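Local coordinates for protein short chain dehydrogenase (Mycobacterium smegmatis, PDB 3UCX) that probably catalyses an oxidation-reduction reaction as a Rossmann-fold member of the short-chain dehydrogenase family, with no established substrate, at residues A73-A76 and H77-E81; N144-S147 and M148-H152; T176-E180 and K181-V185; Y209-V213 and E214-N218. All coordinates share one frame; numbering follows the deposited sequence.

Interaction 1. Residues A73-A76 and H77-E81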
loop_
_atom_site.group_PDB
_atom_site.type_symbol
_atom_site.label_atom_id
_atom_site.label_comp_id
_atom_site.label_asym_id
_atom_site.label_seq_id
_atom_site.Cartn_x
_atom_site.Cartn_y
_atom_site.Cartn_z
ATOM N N ALA A 73 14.854 -0.020 -34.081
ATOM C CA ALA A 73 14.528 0.370 -35.461
ATOM C C ALA A 73 13.041 0.166 -35.752
ATOM O O ALA A 73 12.400 1.006 -36.361
ATOM C CB ALA A 73 15.368 -0.412 -36.467
ATOM N N GLN A 74 12.486 -0.948 -35.306
ATOM C CA GLN A 74 11.072 -1.212 -35.537
ATOM C C GLN A 74 10.139 -0.248 -34.788
ATOM O O GLN A 74 9.128 0.153 -35.338
ATOM C CB GLN A 74 10.735 -2.656 -35.208
ATOM C CG GLN A 74 11.410 -3.626 -36.149
ATOM C CD GLN A 74 10.811 -4.996 -36.115
ATOM O OE1 GLN A 74 9.601 -5.160 -35.966
ATOM N NE2 GLN A 74 11.669 -6.011 -36.247
ATOM N N VAL A 75 10.479 0.138 -33.558
ATOM C CA VAL A 75 9.680 1.169 -32.884
ATOM C C VAL A 75 9.836 2.512 -33.589
ATOM O O VAL A 75 8.866 3.256 -33.710
ATOM C CB VAL A 75 9.991 1.284 -31.359
ATOM C CG1 VAL A 75 9.306 2.500 -30.759
ATOM C CG2 VAL A 75 9.534 0.026 -30.643
ATOM N N ALA A 76 11.041 2.822 -34.091
ATOM C CA ALA A 76 11.239 4.064 -34.827
ATOM C C ALA A 76 10.380 4.084 -36.075
ATOM O O ALA A 76 9.777 5.110 -36.412
ATOM C CB ALA A 76 12.717 4.278 -35.180
ATOM N N HIS A 77 10.314 2.947 -36.758
ATOM C CA HIS A 77 9.458 2.811 -37.936
ATOM C C HIS A 77 7.991 2.997 -37.594
ATOM O O HIS A 77 7.285 3.718 -38.295
ATOM C CB HIS A 77 9.704 1.460 -38.626
ATOM C CG HIS A 77 8.795 1.189 -39.803
ATOM N ND1 HIS A 77 8.903 1.854 -40.974
ATOM C CD2 HIS A 77 7.755 0.268 -39.970
ATOM C CE1 HIS A 77 7.977 1.401 -41.838
ATOM N NE2 HIS A 77 7.273 0.431 -41.227
ATOM N N LEU A 78 7.513 2.360 -36.528
ATOM C CA LEU A 78 6.118 2.577 -36.067
ATOM C C LEU A 78 5.791 4.057 -35.824
ATOM O O LEU A 78 4.754 4.544 -36.243
ATOM C CB LEU A 78 5.852 1.782 -34.784
ATOM C CG LEU A 78 4.524 1.994 -34.058
ATOM C CD1 LEU A 78 3.358 1.500 -34.914
ATOM C CD2 LEU A 78 4.552 1.294 -32.692
ATOM N N VAL A 79 6.680 4.766 -35.141
ATOM C CA VAL A 79 6.503 6.197 -34.913
ATOM C C VAL A 79 6.454 6.946 -36.253
ATOM O O VAL A 79 5.565 7.755 -36.482
ATOM C CB VAL A 79 7.623 6.771 -34.015
ATOM C CG1 VAL A 79 7.496 8.289 -33.883
ATOM C CG2 VAL A 79 7.585 6.104 -32.640
ATOM N N ASP A 80 7.404 6.667 -37.134
ATOM C CA ASP A 80 7.447 7.350 -38.427
ATOM C C ASP A 80 6.169 7.097 -39.239
ATOM O O ASP A 80 5.565 8.036 -39.776
ATOM C CB ASP A 80 8.704 6.955 -39.221
ATOM C CG ASP A 80 9.989 7.541 -38.641
ATOM O OD1 ASP A 80 9.934 8.545 -37.892
ATOM O OD2 ASP A 80 11.082 6.989 -38.931
ATOM N N GLU A 81 5.701 5.853 -39.260
ATOM C CA GLU A 81 4.493 5.525 -40.039
ATOM C C GLU A 81 3.251 6.194 -39.460
ATOM O O GLU A 81 2.406 6.706 -40.194
ATOM C CB GLU A 81 4.306 4.014 -40.153
ATOM C CG GLU A 81 5.311 3.352 -41.085
ATOM C CD GLU A 81 5.131 3.766 -42.534
ATOM O OE1 GLU A 81 4.008 3.667 -43.061
ATOM O OE2 GLU A 81 6.116 4.209 -43.140
HETATM O O HOH W 1 11.029 7.589 -35.426
#

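Interaction 2. Residues N144-S147 and M148-H152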
loop_
_atom_site.group_PDB
_atom_site.type_symbol
_atom_site.label_atom_id
_atom_site.label_comp_id
_atom_site.label_asym_id
_atom_site.label_seq_id
_atom_site.Cartn_x
_atom_site.Cartn_y
_atom_site.Cartn_z
ATOM N N ASN A 144 -0.852 1.968 -19.337
ATOM C CA ASN A 144 -0.174 0.695 -19.331
ATOM C C ASN A 144 -1.066 -0.357 -18.689
ATOM O O ASN A 144 -1.475 -0.196 -17.543
ATOM C CB ASN A 144 1.158 0.796 -18.600
ATOM C CG ASN A 144 2.160 1.647 -19.342
ATOM O OD1 ASN A 144 2.090 1.754 -20.556
ATOM N ND2 ASN A 144 3.078 2.281 -18.608
ATOM N N VAL A 145 -1.380 -1.409 -19.441
ATOM C CA VAL A 145 -2.158 -2.519 -18.914
ATOM C C VAL A 145 -1.223 -3.375 -18.097
ATOM O O VAL A 145 -0.237 -3.944 -18.613
ATOM C CB VAL A 145 -2.858 -3.324 -20.007
ATOM C CG1 VAL A 145 -3.662 -4.497 -19.393
ATOM C CG2 VAL A 145 -3.764 -2.402 -20.819
ATOM N N ASN A 146 -1.500 -3.426 -16.798
ATOM C CA ASN A 146 -0.699 -4.196 -15.868
ATOM C C ASN A 146 -1.505 -5.455 -15.448
ATOM O O ASN A 146 -2.143 -6.096 -16.303
ATOM C CB ASN A 146 -0.281 -3.270 -14.709
ATOM C CG ASN A 146 0.940 -3.766 -13.962
ATOM O OD1 ASN A 146 0.862 -4.801 -13.283
ATOM N ND2 ASN A 146 2.075 -3.029 -14.057
ATOM N N SER A 147 -1.465 -5.844 -14.183
ATOM C CA SER A 147 -2.077 -7.102 -13.758
ATOM C C SER A 147 -2.310 -7.145 -12.262
ATOM O O SER A 147 -1.523 -6.627 -11.479
ATOM C CB SER A 147 -1.199 -8.291 -14.137
ATOM O OG SER A 147 -1.688 -9.520 -13.575
ATOM N N MET A 148 -3.413 -7.787 -11.883
ATOM C CA MET A 148 -3.721 -8.126 -10.481
ATOM C C MET A 148 -2.602 -8.832 -9.740
ATOM O O MET A 148 -2.552 -8.792 -8.528
ATOM C CB MET A 148 -4.987 -9.000 -10.453
ATOM C CG MET A 148 -5.639 -9.139 -9.096
ATOM S SD MET A 148 -7.221 -10.016 -9.176
ATOM C CE MET A 148 -6.649 -11.702 -9.498
ATOM N N VAL A 149 -1.734 -9.535 -10.458
ATOM C CA VAL A 149 -0.620 -10.259 -9.863
ATOM C C VAL A 149 0.237 -9.372 -8.952
ATOM O O VAL A 149 0.867 -9.850 -8.038
ATOM C CB VAL A 149 0.290 -10.843 -10.966
ATOM C CG1 VAL A 149 1.144 -9.747 -11.597
ATOM C CG2 VAL A 149 1.158 -11.950 -10.417
ATOM N N VAL A 150 0.263 -8.062 -9.214
ATOM C CA VAL A 150 1.062 -7.193 -8.354
ATOM C C VAL A 150 0.456 -7.032 -6.948
ATOM O O VAL A 150 1.117 -6.542 -6.034
ATOM C CB VAL A 150 1.354 -5.819 -8.997
ATOM C CG1 VAL A 150 2.041 -6.006 -10.359
ATOM C CG2 VAL A 150 0.094 -4.970 -9.102
ATOM N N ARG A 151 -0.803 -7.445 -6.783
ATOM C CA ARG A 151 -1.523 -7.294 -5.512
ATOM C C ARG A 151 -1.388 -8.500 -4.585
ATOM O O ARG A 151 -1.881 -8.456 -3.455
ATOM C CB ARG A 151 -3.006 -7.034 -5.784
ATOM C CG ARG A 151 -3.261 -5.803 -6.646
ATOM C CD ARG A 151 -2.862 -4.526 -5.952
ATOM N NE ARG A 151 -3.246 -3.316 -6.681
ATOM C CZ ARG A 151 -2.767 -2.101 -6.409
ATOM N NH1 ARG A 151 -1.902 -1.938 -5.384
ATOM N NH2 ARG A 151 -3.166 -1.042 -7.126
ATOM N N HIS A 152 -0.740 -9.568 -5.052
ATOM C CA HIS A 152 -0.533 -10.766 -4.235
ATOM C C HIS A 152 0.824 -11.372 -4.459
ATOM O O HIS A 152 1.615 -10.849 -5.244
ATOM C CB HIS A 152 -1.688 -11.794 -4.433
ATOM C CG HIS A 152 -1.811 -12.366 -5.831
ATOM N ND1 HIS A 152 -1.039 -13.385 -6.284
ATOM C CD2 HIS A 152 -2.729 -12.091 -6.852
ATOM C CE1 HIS A 152 -1.417 -13.707 -7.549
ATOM N NE2 HIS A 152 -2.449 -12.905 -7.893
#

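Interaction 3. Residues T176-E180 and K181-V185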
loop_
_atom_site.group_PDB
_atom_site.type_symbol
_atom_site.label_atom_id
_atom_site.label_comp_id
_atom_site.label_asym_id
_atom_site.label_seq_id
_atom_site.Cartn_x
_atom_site.Cartn_y
_atom_site.Cartn_z
ATOM N N THR A 176 5.714 11.097 -13.016
ATOM C CA THR A 176 6.454 12.232 -12.482
ATOM C C THR A 176 7.231 12.913 -13.603
ATOM O O THR A 176 7.151 14.152 -13.762
ATOM C CB THR A 176 7.399 11.803 -11.356
ATOM O OG1 THR A 176 6.623 11.155 -10.353
ATOM C CG2 THR A 176 8.153 13.015 -10.741
ATOM N N GLU A 177 7.978 12.116 -14.362
ATOM C CA GLU A 177 8.910 12.655 -15.340
ATOM C C GLU A 177 8.242 13.268 -16.566
ATOM O O GLU A 177 8.761 14.227 -17.142
ATOM C CB GLU A 177 9.945 11.602 -15.729
ATOM C CG GLU A 177 10.855 11.270 -14.546
ATOM C CD GLU A 177 12.003 10.328 -14.867
ATOM O OE1 GLU A 177 12.037 9.753 -15.980
ATOM O OE2 GLU A 177 12.855 10.136 -13.946
ATOM N N LEU A 178 7.122 12.723 -16.996
ATOM C CA LEU A 178 6.433 13.242 -18.144
ATOM C C LEU A 178 5.342 14.252 -17.758
ATOM O O LEU A 178 4.871 14.975 -18.615
ATOM C CB LEU A 178 5.862 12.116 -18.992
ATOM C CG LEU A 178 6.822 11.034 -19.488
ATOM C CD1 LEU A 178 6.069 9.997 -20.315
ATOM C CD2 LEU A 178 7.950 11.692 -20.302
ATOM N N GLY A 179 4.971 14.311 -16.472
ATOM C CA GLY A 179 3.947 15.238 -15.994
ATOM C C GLY A 179 4.270 16.714 -16.245
ATOM O O GLY A 179 3.390 17.506 -16.501
ATOM N N GLU A 180 5.533 17.085 -16.218
ATOM C CA GLU A 180 5.862 18.481 -16.514
ATOM C C GLU A 180 5.630 18.870 -17.968
ATOM O O GLU A 180 5.397 20.047 -18.260
ATOM C CB GLU A 180 7.270 18.856 -16.051
ATOM C CG GLU A 180 7.188 19.671 -14.764
ATOM C CD GLU A 180 8.539 20.144 -14.269
ATOM O OE1 GLU A 180 9.563 19.846 -14.935
ATOM O OE2 GLU A 180 8.565 20.812 -13.213
ATOM N N LYS A 181 5.592 17.883 -18.854
ATOM C CA LYS A 181 5.175 18.108 -20.232
ATOM C C LYS A 181 3.656 18.003 -20.437
ATOM O O LYS A 181 3.179 18.129 -21.555
ATOM C CB LYS A 181 5.843 17.086 -21.109
ATOM C CG LYS A 181 7.346 17.146 -21.078
ATOM C CD LYS A 181 7.789 15.976 -21.925
ATOM C CE LYS A 181 9.098 15.382 -21.511
ATOM N NZ LYS A 181 10.103 15.870 -22.435
ATOM N N GLY A 182 2.914 17.769 -19.358
ATOM C CA GLY A 182 1.469 17.663 -19.402
ATOM C C GLY A 182 0.988 16.299 -19.859
ATOM O O GLY A 182 -0.188 16.167 -20.211
ATOM N N ILE A 183 1.871 15.293 -19.862
ATOM C CA ILE A 183 1.513 13.933 -20.300
ATOM C C ILE A 183 1.098 13.126 -19.050
ATOM O O ILE A 183 1.846 13.090 -18.086
ATOM C CB ILE A 183 2.683 13.213 -21.004
ATOM C CG1 ILE A 183 3.104 13.972 -22.288
ATOM C CG2 ILE A 183 2.346 11.768 -21.348
ATOM C CD1 ILE A 183 4.462 13.511 -22.795
ATOM N N ARG A 184 -0.084 12.518 -19.103
ATOM C CA ARG A 184 -0.592 11.650 -18.032
ATOM C C ARG A 184 -0.161 10.211 -18.276
ATOM O O ARG A 184 -0.081 9.747 -19.425
ATOM C CB ARG A 184 -2.116 11.737 -17.938
ATOM C CG ARG A 184 -2.601 13.139 -17.615
ATOM C CD ARG A 184 -4.106 13.235 -17.384
ATOM N NE ARG A 184 -4.881 12.756 -18.524
ATOM C CZ ARG A 184 -5.455 11.542 -18.640
ATOM N NH1 ARG A 184 -5.416 10.615 -17.683
ATOM N NH2 ARG A 184 -6.118 11.267 -19.746
ATOM N N VAL A 185 0.129 9.497 -17.193
ATOM C CA VAL A 185 0.507 8.091 -17.273
ATOM C C VAL A 185 -0.192 7.347 -16.147
ATOM O O VAL A 185 0.035 7.612 -14.974
ATOM C CB VAL A 185 2.020 7.870 -17.138
ATOM C CG1 VAL A 185 2.365 6.378 -17.311
ATOM C CG2 VAL A 185 2.808 8.763 -18.127
#

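Interaction 4. Residues Y209-V213 and E214-N218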
loop_
_atom_site.group_PDB
_atom_site.type_symbol
_atom_site.label_atom_id
_atom_site.label_comp_id
_atom_site.label_asym_id
_atom_site.label_seq_id
_atom_site.Cartn_x
_atom_site.Cartn_y
_atom_site.Cartn_z
ATOM N N TYR A 209 -8.629 -31.474 -16.380
ATOM C CA TYR A 209 -8.736 -31.763 -14.954
ATOM C C TYR A 209 -10.046 -32.479 -14.604
ATOM O O TYR A 209 -10.376 -32.612 -13.429
ATOM C CB TYR A 209 -8.597 -30.480 -14.136
ATOM N N GLY A 210 -10.778 -32.927 -15.621
ATOM C CA GLY A 210 -11.999 -33.700 -15.426
ATOM C C GLY A 210 -13.095 -32.980 -14.656
ATOM O O GLY A 210 -13.775 -33.580 -13.817
ATOM N N THR A 211 -13.278 -31.693 -14.945
ATOM C CA THR A 211 -14.327 -30.914 -14.298
ATOM C C THR A 211 -15.097 -30.069 -15.304
ATOM O O THR A 211 -14.945 -30.245 -16.514
ATOM C CB THR A 211 -13.755 -30.051 -13.160
ATOM O OG1 THR A 211 -14.846 -29.459 -12.430
ATOM C CG2 THR A 211 -12.818 -28.970 -13.704
ATOM N N SER A 212 -15.949 -29.176 -14.803
ATOM C CA SER A 212 -16.758 -28.314 -15.657
ATOM C C SER A 212 -16.125 -26.933 -15.795
ATOM O O SER A 212 -15.302 -26.531 -14.970
ATOM C CB SER A 212 -18.159 -28.152 -15.071
ATOM O OG SER A 212 -18.101 -27.499 -13.803
ATOM N N VAL A 213 -16.529 -26.213 -16.833
ATOM C CA VAL A 213 -16.126 -24.817 -16.999
ATOM C C VAL A 213 -16.672 -23.989 -15.832
ATOM O O VAL A 213 -15.974 -23.113 -15.315
ATOM C CB VAL A 213 -16.619 -24.220 -18.331
ATOM C CG1 VAL A 213 -16.248 -22.744 -18.418
ATOM C CG2 VAL A 213 -16.015 -24.984 -19.494
ATOM N N GLU A 214 -17.905 -24.288 -15.415
ATOM C CA GLU A 214 -18.532 -23.606 -14.283
ATOM C C GLU A 214 -17.687 -23.721 -13.024
ATOM O O GLU A 214 -17.522 -22.749 -12.285
ATOM C CB GLU A 214 -19.930 -24.174 -13.991
ATOM C CG GLU A 214 -20.954 -23.873 -15.061
ATOM C CD GLU A 214 -21.111 -24.991 -16.097
ATOM O OE1 GLU A 214 -20.174 -25.798 -16.319
ATOM O OE2 GLU A 214 -22.188 -25.052 -16.708
ATOM N N ASP A 215 -17.176 -24.916 -12.768
ATOM C CA ASP A 215 -16.312 -25.159 -11.622
ATOM C C ASP A 215 -15.074 -24.252 -11.679
ATOM O O ASP A 215 -14.674 -23.647 -10.673
ATOM C CB ASP A 215 -15.899 -26.645 -11.631
ATOM C CG ASP A 215 -15.071 -27.053 -10.430
ATOM O OD1 ASP A 215 -14.943 -26.272 -9.458
ATOM O OD2 ASP A 215 -14.547 -28.194 -10.451
ATOM N N ILE A 216 -14.475 -24.172 -12.866
ATOM C CA ILE A 216 -13.232 -23.424 -13.061
ATOM C C ILE A 216 -13.553 -21.940 -12.938
ATOM O O ILE A 216 -12.879 -21.202 -12.213
ATOM C CB ILE A 216 -12.626 -23.662 -14.472
ATOM C CG1 ILE A 216 -12.354 -25.150 -14.723
ATOM C CG2 ILE A 216 -11.352 -22.831 -14.650
ATOM C CD1 ILE A 216 -11.118 -25.656 -14.033
ATOM N N TYR A 217 -14.608 -21.506 -13.628
ATOM C CA TYR A 217 -15.015 -20.100 -13.568
ATOM C C TYR A 217 -15.328 -19.704 -12.137
ATOM O O TYR A 217 -14.817 -18.695 -11.636
ATOM C CB TYR A 217 -16.213 -19.801 -14.478
ATOM C CG TYR A 217 -16.682 -18.355 -14.440
ATOM C CD1 TYR A 217 -17.492 -17.879 -13.397
ATOM C CD2 TYR A 217 -16.342 -17.471 -15.449
ATOM C CE1 TYR A 217 -17.936 -16.567 -13.367
ATOM C CE2 TYR A 217 -16.757 -16.144 -15.417
ATOM C CZ TYR A 217 -17.555 -15.697 -14.374
ATOM O OH TYR A 217 -17.988 -14.392 -14.354
ATOM N N ASN A 218 -16.162 -20.481 -11.461
ATOM C CA ASN A 218 -16.552 -20.136 -10.098
ATOM C C ASN A 218 -15.336 -20.118 -9.156
ATOM O O ASN A 218 -15.242 -19.241 -8.299
ATOM C CB ASN A 218 -17.636 -21.101 -9.561
ATOM C CG ASN A 218 -18.968 -20.970 -10.287
ATOM O OD1 ASN A 218 -19.338 -19.899 -10.778
ATOM N ND2 ASN A 218 -19.721 -22.069 -10.323
#

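Interaction 1. Residues A73-A76 and H77-E81
Asp80 N donates to Ala76 O at 2.9 Å, one of four i to i+4 bonds that join 73-76 to 77-81 in helix 72-85. The others run from His77 N, Leu78 N and Val79 N to the carbonyls of Ala73, Gln74 and Val75. Ala76 O has a second donor. A water donates to both Ala76 O and Asp80 OD1, its oxygen 2.9 Å from each. Asp80 CG stands beside its own backbone N (chi1 -71°), which folds the carboxylate back over the preceding turn. The water ties it to the carbonyl through OD1, while Asp80 OD2 is merely an acceptor 3.4 Å from Ala76 O. The inner face is apolar. Val75 CG1 lies 4.4 Å from Val79 CG2. Val75 and Leu78 pack on Leu127 of helix 110-130, and Leu78 also reaches Val65 of strand 62-66, so this face seats the helix on the edge of the Rossmann sheet. Val79 CG2 also touches the backbone, 3.3 Å from Val75 O. Near the helix start, Gln74 N is held by Asp71 OD2 and Gln74 OE1 by Asp68 N. Farther along, the His77 ring swings toward the next turn (chi1 176°), and Glu81 CG lies 3.3 Å above one face, near the rim.

Interaction 2. Residues N144-S147 and M148-H152
Ser147 grips the start of the 3-10 turn 148-151 with two atoms. This turn follows strand 141-145 of the Rossmann sheet. Ser147 OG accepts from Val149 N at 3.1 Å, nearly straight at 168°. Ser147 O accepts from Val150 N at 3.2 Å, an i to i+3 bond followed by Arg151 N to Met148 O. The first bond needs the hydroxyl turned forward along the chain, beside the carbonyl carbon of Ser147 (chi1 172°). Ser147 also touches Tyr160 of helix 158-179. It probably corresponds to the active-site serine of classical short-chain dehydrogenases, so the turn would help to fix its orientation.

The buried side is tight. Asn146 leans its amide forward along the chain, and Asn146 OD1 takes Ser147 N at 2.7 Å, in the plane of the amide carbonyl and on a lone pair, though the N-H is bent. Asn146 ND2 bonds Lys164 O. The contact thins out after Val150. Val150, Arg151 and His152 are partly exposed, and the last two turn to partners elsewhere: Asp256 for Arg151, Tyr157 and Tyr262 for His152. Val150 CG2 lies 3.3 Å from Ser147 O, while Val150 CG1 is 3.4 Å from Asn146 OD1.

Interaction 3. Residues T176-E180 and K181-V185
Leu178 O is gripped by two backbone donors at the end of helix 158-179. Ile183 N to Leu178 O is 3.3 Å, with a fairly straight N-H (156°) coming from above the carbonyl plane. Lys181 N to Leu178 O is shorter, 3.0 Å, but this bond is bent and weak. Next to them Gly182 N donates to Gly179 O at 2.9 Å, closing a type I turn from Gly179 to Gly182. Gly182 has positive phi (81°), and the bonds back into the last turn make a Schellman motif. The motif reverses the chain in the beta-alpha-beta unit 141-145, 158-179 and 184-190, so that it passes from the helix into the last strand. Leu178 lies in the resulting bend. Leu178 CB meets Ile183 CB at 3.9 Å. Leu178 CG stands opposite its carbonyl carbon (chi1 -56°), and from there the two branches part. Leu178 CD1 reaches Val185 CG2 at 4.1 Å, and Leu178 CD2 lies 4.0 Å from Lys181 CE. Lys181 NZ runs on to a salt bridge with Glu136. Ile183 also packs on Leu135 of helix 132-138. The helix side takes part in the assembly: Glu177 bonds the backbone N of Phe105 and Lys156 of a third subunit, while Glu180 packs on Lys227 of the second.

Interaction 4. Residues Y209-V213 and E214-N218
This contact is the start of helix 213-221, with Ser212 as its N-cap. Ser212 OG accepts from Asp215 N at 2.9 Å. The hydroxyl can do so because it sits between its own backbone N and carbonyl carbon (chi1 63°), facing the first turn. Ser212 O takes Ile216 N in a longer bond. Val213 O takes Tyr217 N at 2.7 Å.

Thr211, just ahead of the cap, reaches the same turn, and its side chain crosses that of Asp215 at about a right angle. Thr211 OG1 is modelled 2.4 Å from Asp215 OD2, too short to be taken at face value; a hydrogen bond from OG1 is likely, but its geometry is doubtful. Thr211 CG2 lies 3.7 Å from Ile216 CD1, a small apolar patch beside the polar pair. Glu214 is bent at chi2 (95°), which curls its carboxylate back until Glu214 OE1 is 3.3 Å from Ser212 CB.

The loop before the cap leaves helix 196-208 through a Schellman motif with Gly210 at positive phi. Both helices follow strand 184-190, in a region that often borders the substrate site in this family. Val213 packs on Phe202, Glu203 and Ala206 of helix 196-208, and Ile216 on Phe202. Tyr217 meets Trp194 edge-to-face, and its OH bonds Leu229 N, beyond the end of helix 213-221.

How the interactions relate
All four are local contacts, and none touches another. Interaction 2 is the buried one, at the end of a central strand. Interactions 1 and 3 are partly buried, and interaction 4 lies on the surface. Interactions 2 and 3 serve the same beta-alpha-beta unit: one follows its first strand, the other leads into its last, and these strands are neighbours in the sheet. Interactions 3 and 4, about 45 Å apart between centres, lie on opposite sides of the chain's centre. The chemistry follows position. Interaction 1 is regular i to i+4 bonding in the early turns of a helix. Interaction 2 pairs a serine hydroxyl and carbonyl with N-H groups of a 3-10 turn. Interaction 3 ends a helix through backbone donors, and interaction 4 starts one with a serine hydroxyl as cap.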